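Local coordinates for amino Transferase (Eubacterium rectale, PDB 3ELE), which is probably a pyridoxal-5'-phosphate-dependent aminotransferase of the class I and II family, moving amino groups between amino acids and keto acids, at residues 71-75 and 76-80; 287-290 and 291-294; 378-381 and 382-385. All blocks are in the same frame, centred on the assembly; numbering follows the deposited sequence.

Contact 1 of 3, residues 71-75 and 76-80; sequences GYTSA and QGDVE. With PLP (pyridoxal-5'-phosphate), chain H.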
loop_
_atom_site.group_PDB
_atom_site.type_symbol
_atom_site.label_atom_id
_atom_site.label_comp_id
_atom_site.label_asym_id
_atom_site.label_seq_id
_atom_site.Cartn_x
_atom_site.Cartn_y
_atom_site.Cartn_z
ATOM N N GLY A 71 -8.370 -7.952 12.005
ATOM C CA GLY A 71 -9.428 -7.478 11.122
ATOM C C GLY A 71 -9.142 -6.155 10.463
ATOM O O GLY A 71 -8.219 -5.451 10.862
ATOM N N TYR A 72 -9.938 -5.809 9.457
ATOM C CA TYR A 72 -9.835 -4.492 8.821
ATOM C C TYR A 72 -10.139 -3.410 9.867
ATOM O O TYR A 72 -11.034 -3.585 10.700
ATOM C CB TYR A 72 -10.883 -4.263 7.711
ATOM C CG TYR A 72 -10.835 -5.161 6.504
ATOM C CD1 TYR A 72 -9.771 -5.090 5.611
ATOM C CD2 TYR A 72 -11.888 -6.042 6.211
ATOM C CE1 TYR A 72 -9.717 -5.905 4.465
ATOM C CE2 TYR A 72 -11.849 -6.870 5.054
ATOM C CZ TYR A 72 -10.747 -6.778 4.185
ATOM O OH TYR A 72 -10.667 -7.551 3.048
ATOM N N THR A 73 -9.365 -2.332 9.838
ATOM C CA THR A 73 -9.668 -1.135 10.608
ATOM C C THR A 73 -10.486 -0.303 9.578
ATOM O O THR A 73 -10.670 -0.726 8.436
ATOM C CB THR A 73 -8.376 -0.377 11.023
ATOM O OG1 THR A 73 -7.662 0.073 9.863
ATOM C CG2 THR A 73 -7.445 -1.274 11.857
ATOM N N SER A 74 -10.965 0.873 9.969
ATOM C CA SER A 74 -11.561 1.805 8.995
ATOM C C SER A 74 -10.449 2.212 7.995
ATOM O O SER A 74 -9.235 1.992 8.259
ATOM C CB SER A 74 -12.085 3.051 9.708
ATOM O OG SER A 74 -11.006 3.716 10.367
ATOM N N ALA A 75 -10.844 2.801 6.868
ATOM C CA ALA A 75 -9.888 3.264 5.840
ATOM C C ALA A 75 -8.783 4.178 6.403
ATOM O O ALA A 75 -7.595 3.993 6.095
ATOM C CB ALA A 75 -10.624 3.987 4.716
ATOM N N GLN A 76 -9.202 5.132 7.234
ATOM C CA GLN A 76 -8.316 6.106 7.854
ATOM C C GLN A 76 -7.534 5.603 9.053
ATOM O O GLN A 76 -6.628 6.291 9.478
ATOM C CB GLN A 76 -9.055 7.416 8.219
ATOM C CG GLN A 76 -10.135 7.374 9.338
ATOM C CD GLN A 76 -11.539 7.037 8.845
ATOM O OE1 GLN A 76 -11.726 6.186 7.976
ATOM N NE2 GLN A 76 -12.527 7.684 9.426
ATOM N N GLY A 77 -7.892 4.428 9.589
ATOM C CA GLY A 77 -7.215 3.781 10.706
ATOM C C GLY A 77 -8.059 3.823 11.959
ATOM O O GLY A 77 -9.011 4.610 12.036
ATOM N N ASP A 78 -7.711 2.980 12.941
ATOM C CA ASP A 78 -8.381 2.952 14.243
ATOM C C ASP A 78 -8.385 4.348 14.872
ATOM O O ASP A 78 -7.356 5.048 14.864
ATOM C CB ASP A 78 -7.644 2.037 15.254
ATOM C CG ASP A 78 -7.859 0.546 15.029
ATOM O OD1 ASP A 78 -8.842 0.141 14.379
ATOM O OD2 ASP A 78 -7.036 -0.243 15.569
ATOM N N VAL A 79 -9.516 4.725 15.456
ATOM C CA VAL A 79 -9.637 6.014 16.149
ATOM C C VAL A 79 -8.675 6.063 17.357
ATOM O O VAL A 79 -8.135 7.105 17.651
ATOM C CB VAL A 79 -11.116 6.316 16.561
ATOM C CG1 VAL A 79 -11.613 5.348 17.660
ATOM C CG2 VAL A 79 -11.277 7.762 17.003
ATOM N N GLU A 80 -8.423 4.919 17.994
ATOM C CA GLU A 80 -7.508 4.812 19.144
ATOM C C GLU A 80 -6.048 5.079 18.760
ATOM O O GLU A 80 -5.285 5.674 19.536
ATOM C CB GLU A 80 -7.627 3.452 19.841
ATOM C CG GLU A 80 -9.002 3.186 20.485
ATOM C CD GLU A 80 -10.068 2.568 19.548
ATOM O OE1 GLU A 80 -9.812 2.280 18.334
ATOM O OE2 GLU A 80 -11.185 2.361 20.065
HETATM N N1 PLP H . -11.746 -9.402 -4.197
HETATM C C2 PLP H . -13.013 -9.715 -3.696
HETATM C C2A PLP H . -13.983 -10.401 -4.587
HETATM C C3 PLP H . -13.337 -9.403 -2.366
HETATM O O3 PLP H . -14.566 -9.737 -1.868
HETATM C C4 PLP H . -12.381 -8.753 -1.548
HETATM C C4A PLP H . -12.790 -8.356 -0.146
HETATM O O4A PLP H . -13.032 -7.172 0.113
HETATM C C5 PLP H . -11.096 -8.449 -2.090
HETATM C C6 PLP H . -10.789 -8.768 -3.429
HETATM C C5A PLP H . -10.026 -7.733 -1.302
HETATM O O4P PLP H . -9.262 -8.552 -0.451
HETATM P P PLP H . -8.005 -7.850 0.306
HETATM O O1P PLP H . -6.909 -8.855 0.542
HETATM O O2P PLP H . -8.509 -7.330 1.616
HETATM O O3P PLP H . -7.487 -6.694 -0.499
HETATM O O HOH W 1 -10.938 0.890 12.871
#

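Contact 2 of 3, residues 287-290 and 291-294; sequences CAPS and LFQK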
loop_
_atom_site.group_PDB
_atom_site.type_symbol
_atom_site.label_atom_id
_atom_site.label_comp_id
_atom_site.label_asym_id
_atom_site.label_seq_id
_atom_site.Cartn_x
_atom_site.Cartn_y
_atom_site.Cartn_z
ATOM N N CYS A 287 -6.354 -0.352 4.437
ATOM C CA CYS A 287 -6.002 0.196 5.745
ATOM C C CYS A 287 -4.545 -0.129 6.072
ATOM O O CYS A 287 -3.991 -1.063 5.491
ATOM C CB CYS A 287 -6.893 -0.369 6.858
ATOM S SG CYS A 287 -6.755 -2.144 7.213
ATOM N N ALA A 288 -3.950 0.621 7.009
ATOM C CA ALA A 288 -2.597 0.339 7.493
ATOM C C ALA A 288 -2.645 -0.980 8.240
ATOM O O ALA A 288 -3.721 -1.341 8.743
ATOM C CB ALA A 288 -2.094 1.445 8.411
ATOM N N PRO A 289 -1.502 -1.713 8.324
ATOM C CA PRO A 289 -1.540 -2.995 9.016
ATOM C C PRO A 289 -2.055 -2.890 10.470
ATOM O O PRO A 289 -1.488 -2.165 11.304
ATOM C CB PRO A 289 -0.098 -3.483 8.934
ATOM C CG PRO A 289 0.449 -2.815 7.741
ATOM C CD PRO A 289 -0.147 -1.455 7.797
ATOM N N SER A 290 -3.135 -3.618 10.723
ATOM C CA SER A 290 -3.879 -3.575 11.982
ATOM C C SER A 290 -3.015 -3.865 13.223
ATOM O O SER A 290 -3.127 -3.164 14.221
ATOM C CB SER A 290 -5.068 -4.535 11.898
ATOM O OG SER A 290 -5.932 -4.384 13.002
ATOM N N LEU A 291 -2.144 -4.874 13.135
ATOM C CA LEU A 291 -1.237 -5.246 14.250
ATOM C C LEU A 291 -0.376 -4.041 14.646
ATOM O O LEU A 291 -0.249 -3.727 15.840
ATOM C CB LEU A 291 -0.348 -6.453 13.876
ATOM C CG LEU A 291 0.815 -6.829 14.801
ATOM C CD1 LEU A 291 0.257 -7.143 16.153
ATOM C CD2 LEU A 291 1.618 -8.001 14.251
ATOM N N PHE A 292 0.164 -3.359 13.627
ATOM C CA PHE A 292 1.036 -2.183 13.824
ATOM C C PHE A 292 0.272 -0.937 14.270
ATOM O O PHE A 292 0.795 -0.187 15.082
ATOM C CB PHE A 292 1.963 -1.960 12.626
ATOM C CG PHE A 292 2.840 -3.153 12.343
ATOM C CD1 PHE A 292 3.791 -3.569 13.275
ATOM C CD2 PHE A 292 2.701 -3.897 11.188
ATOM C CE1 PHE A 292 4.576 -4.705 13.031
ATOM C CE2 PHE A 292 3.491 -5.026 10.939
ATOM C CZ PHE A 292 4.407 -5.427 11.854
ATOM N N GLN A 293 -0.956 -0.731 13.789
ATOM C CA GLN A 293 -1.799 0.368 14.300
ATOM C C GLN A 293 -2.034 0.238 15.799
ATOM O O GLN A 293 -1.879 1.210 16.532
ATOM C CB GLN A 293 -3.167 0.431 13.619
ATOM C CG GLN A 293 -3.150 0.821 12.146
ATOM C CD GLN A 293 -4.537 1.183 11.639
ATOM O OE1 GLN A 293 -5.229 1.982 12.265
ATOM N NE2 GLN A 293 -4.939 0.620 10.490
ATOM N N LYS A 294 -2.392 -0.975 16.240
ATOM C CA LYS A 294 -2.661 -1.251 17.651
ATOM C C LYS A 294 -1.386 -1.140 18.497
ATOM O O LYS A 294 -1.432 -0.622 19.612
ATOM C CB LYS A 294 -3.412 -2.583 17.830
ATOM C CG LYS A 294 -4.774 -2.571 17.073
ATOM C CD LYS A 294 -5.613 -3.796 17.320
ATOM C CE LYS A 294 -6.585 -4.094 16.180
ATOM N NZ LYS A 294 -7.366 -2.935 15.653
#

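Contact 3 of 3, residues 378-381 and 382-385; sequences DREM and IKHS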
loop_
_atom_site.group_PDB
_atom_site.type_symbol
_atom_site.label_atom_id
_atom_site.label_comp_id
_atom_site.label_asym_id
_atom_site.label_seq_id
_atom_site.Cartn_x
_atom_site.Cartn_y
_atom_site.Cartn_z
ATOM N N ASP A 378 28.175 0.074 10.658
ATOM C CA ASP A 378 28.872 -0.396 11.834
ATOM C C ASP A 378 29.969 0.603 12.208
ATOM O O ASP A 378 30.775 0.996 11.358
ATOM C CB ASP A 378 29.472 -1.775 11.563
ATOM C CG ASP A 378 29.808 -2.527 12.831
ATOM O OD1 ASP A 378 30.602 -2.035 13.675
ATOM O OD2 ASP A 378 29.283 -3.655 12.967
ATOM N N ARG A 379 29.997 0.991 13.486
ATOM C CA ARG A 379 30.975 1.941 14.027
ATOM C C ARG A 379 32.428 1.537 13.724
ATOM O O ARG A 379 33.224 2.376 13.324
ATOM C CB ARG A 379 30.763 2.114 15.546
ATOM C CG ARG A 379 31.705 3.118 16.217
ATOM C CD ARG A 379 31.327 3.430 17.675
ATOM N NE ARG A 379 32.282 4.393 18.233
ATOM C CZ ARG A 379 33.456 4.099 18.804
ATOM N NH1 ARG A 379 33.878 2.828 18.957
ATOM N NH2 ARG A 379 34.232 5.099 19.243
ATOM N N GLU A 380 32.751 0.254 13.895
ATOM C CA GLU A 380 34.120 -0.244 13.657
ATOM C C GLU A 380 34.524 -0.158 12.174
ATOM O O GLU A 380 35.704 0.052 11.888
ATOM C CB GLU A 380 34.332 -1.665 14.220
ATOM C CG GLU A 380 33.859 -1.884 15.679
ATOM C CD GLU A 380 34.267 -0.768 16.648
ATOM O OE1 GLU A 380 35.473 -0.606 16.916
ATOM O OE2 GLU A 380 33.359 -0.069 17.156
HETATM N N MSE A 381 33.552 -0.311 11.260
HETATM C CA MSE A 381 33.809 -0.193 9.826
HETATM C C MSE A 381 34.241 1.252 9.509
HETATM O O MSE A 381 35.137 1.455 8.691
HETATM C CB MSE A 381 32.581 -0.635 8.997
HETATM C CG MSE A 381 32.756 -0.566 7.491
HETATM SE SE MSE A 381 32.548 1.261 6.795
HETATM C CE MSE A 381 30.624 1.345 6.463
ATOM N N ILE A 382 33.605 2.245 10.153
ATOM C CA ILE A 382 33.973 3.669 9.964
ATOM C C ILE A 382 35.457 3.898 10.329
ATOM O O ILE A 382 36.181 4.539 9.576
ATOM C CB ILE A 382 33.087 4.669 10.780
ATOM C CG1 ILE A 382 31.623 4.572 10.369
ATOM C CG2 ILE A 382 33.561 6.113 10.553
ATOM C CD1 ILE A 382 30.710 5.552 11.112
ATOM N N LYS A 383 35.903 3.329 11.454
ATOM C CA LYS A 383 37.317 3.439 11.886
ATOM C C LYS A 383 38.274 2.705 10.941
ATOM O O LYS A 383 39.330 3.246 10.590
ATOM C CB LYS A 383 37.526 2.897 13.304
ATOM C CG LYS A 383 36.697 3.576 14.379
ATOM C CD LYS A 383 37.110 3.074 15.731
ATOM C CE LYS A 383 36.306 3.699 16.835
ATOM N NZ LYS A 383 36.852 3.256 18.152
ATOM N N HIS A 384 37.877 1.499 10.510
ATOM C CA HIS A 384 38.720 0.690 9.595
ATOM C C HIS A 384 38.766 1.299 8.181
ATOM O O HIS A 384 39.695 1.037 7.424
ATOM C CB HIS A 384 38.291 -0.792 9.523
ATOM C CG HIS A 384 38.204 -1.467 10.859
ATOM N ND1 HIS A 384 37.153 -2.287 11.209
ATOM C CD2 HIS A 384 38.985 -1.370 11.957
ATOM C CE1 HIS A 384 37.320 -2.707 12.449
ATOM N NE2 HIS A 384 38.425 -2.165 12.927
ATOM N N SER A 385 37.786 2.134 7.833
ATOM C CA SER A 385 37.754 2.803 6.522
ATOM C C SER A 385 38.743 3.962 6.350
ATOM O O SER A 385 39.041 4.329 5.206
ATOM C CB SER A 385 36.361 3.351 6.234
ATOM O OG SER A 385 36.068 4.501 7.013
#

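Contact 1 of 3, residues 71-75 and 76-80
Gln76 folds back over Ser74, its OE1 coming within 3.5 Å of Ser74 OG and resting against CB of the same serine. Two bends take it there: CG stands between its own backbone N and carbonyl carbon (chi1 67°), and the chain turns sharply again at chi2 (-88°), which brings the carboxamide back along the chain. Beneath it Ser74 opens a type I beta turn that ends at Gly77. The closing bond runs from Gly77 N to Ser74 O at 3.1 Å, with the donor well above the carbonyl plane, and a weak second one goes from the same N to Ser74 OG at 3.3 Å. Ser74 O has another donor, Thr73 OG1, a hydroxyl that also takes a hydrogen bond from Gln293. Gly77 leaves the turn at backbone angles where a side chain would be jammed against the preceding carbonyl.

This loop joins helix 66-70 to helix 79-93. As in other fold-type I aminotransferases, a tyrosine from it crosses the dimer interface to a cofactor held mainly by the other subunit: Tyr72 OH donates to O2P of the PLP phosphate at 2.6 Å, with the oxygen at the ring edge and in its plane. Ser245, Ser247 and Tyr220 of the second subunit are among the other groups bonded to that PLP.

Further along, Thr73 and Asp78 cross at about a right angle, the methyl CG2 of Thr73 lying 3.2 Å from Asp78 OD1. A water links Ser74 N, from which it accepts at 2.9 Å, to Asp78 OD1, to which it donates at 2.7 Å. Asp78 occupies the N-cap position of helix 79-93 without making a capping bond; OD2 instead forms a salt bridge with Lys294.

Contact 2 of 3, residues 287-290 and 291-294
Gln293 reaches back over the start of its own helix to Ala288, and this is the tight part of the contact. NE2 donates to Ala288 O at 2.9 Å; the oxygen lies almost exactly in the plane of the glutamine amide, whereas the nitrogen stands 47° out of the carbonyl plane. An extended chain beyond CG (chi2 -166°) carries the amide this far, passing over Pro289 O and against Ala288 CB. Buried as it is, the amide is well satisfied, since Thr73 and Asp78 of the 71-80 loop take up both its polar ends. Pro289 O, from the residue at the N-cap position, accepts from Gln293 N at 2.9 Å, and Pro289 CB sits 3.6 Å from CD2 of Phe292, at the edge of that ring and in its plane.

Lys294 is the looser member, partly exposed where its neighbours are buried. Its N donates to Ser290 O at 3.1 Å, and the side chain then runs past that oxygen and bends at chi4, leaving CE 3.3 Å from Ser290 OG. The serine hydroxyl has its main partner in Leu69 O, and the ammonium turns to Asp78 of the same loop.

The first turn of helix 290-296 also meets the second subunit, where Glu255 accepts from Leu291 N and Pro289 packs on its own counterpart. Within the chain, Leu291 and Phe292 lean on helix 51-63, Leu291 and Lys294 touch helix 66-70, and Ala288 and Gln293 pack against Met104 on strand 102-105 of the large sheet.

Contact 3 of 3, residues 378-381 and 382-385
Ser385 N donates to Met381 O at 2.9 Å, the shortest sound polar bond between 378-381 and 382-385. The same serine is tied to the turn a second time, within 382-385, by OG donating to Ile382 O at 2.6 Å. The hydroxyl reaches Ile382 O because OG is placed between the serine's own N and carbonyl carbon (chi1 73°), turned back over the helix. One residue earlier, His384 N bonds to Glu380 O at 3.0 Å. The imidazole, in the conformer described, lies with one face over the same oxygen; a second conformer is present, and this placement is less certain.

Along the outer side Arg379, Glu380 and Lys383 form a charged cluster. Lys383 stretches out fully beyond CG and brings CE over one face of the Arg379 guanidinium, 3.0 Å above its plane and offset toward the rim. That leaves Lys383 NZ only 3.1 Å from Arg379 NH1, two donors of like charge, a proximity that is probably costly unless offset. Glu380 supplies part of the offset. Its bent chain lies beside Lys383 and points the same way, with OE2 in a salt bridge to Arg379 NH1 at 3.5 Å whose hydrogen bond is weak, and OE1 4.3 Å from Lys383 NZ, near but beyond a salt bridge.

Ile382, buried, touches Asn312 of helix 306-323, and Met381 (selenomethionine), in the conformer described, packs with Ser385 on Tyr38 and Phe40. At the start, Asp378 OD1 uses its anti lone pair to accept from Glu380 N at 3.1 Å. This is a classic aspartate N-cap, here opening helix 379-396, the C-terminal helix in the small domain of a class I and II aminotransferase.

Contacts 1 and 2 form one unit, their centres 8 Å apart, with the loop at 71-80 laid against the beginning of helix 290-296. Two polar links join them: Asp78 OD2 to Lys294 NZ at 2.7 Å, a salt bridge, and Asp78 N to Gln293 OE1 at 2.8 Å, a probable hydrogen bond. Both touch the second subunit, and contact 1 reaches the PLP bound there; in contact 2 the Cys287 side chain is about 8 Å from a cofactor. Contact 3 stands apart, its centre about 44 Å from that of contact 1 and 37 Å from that of contact 2, and no other chain of the assembly touches it.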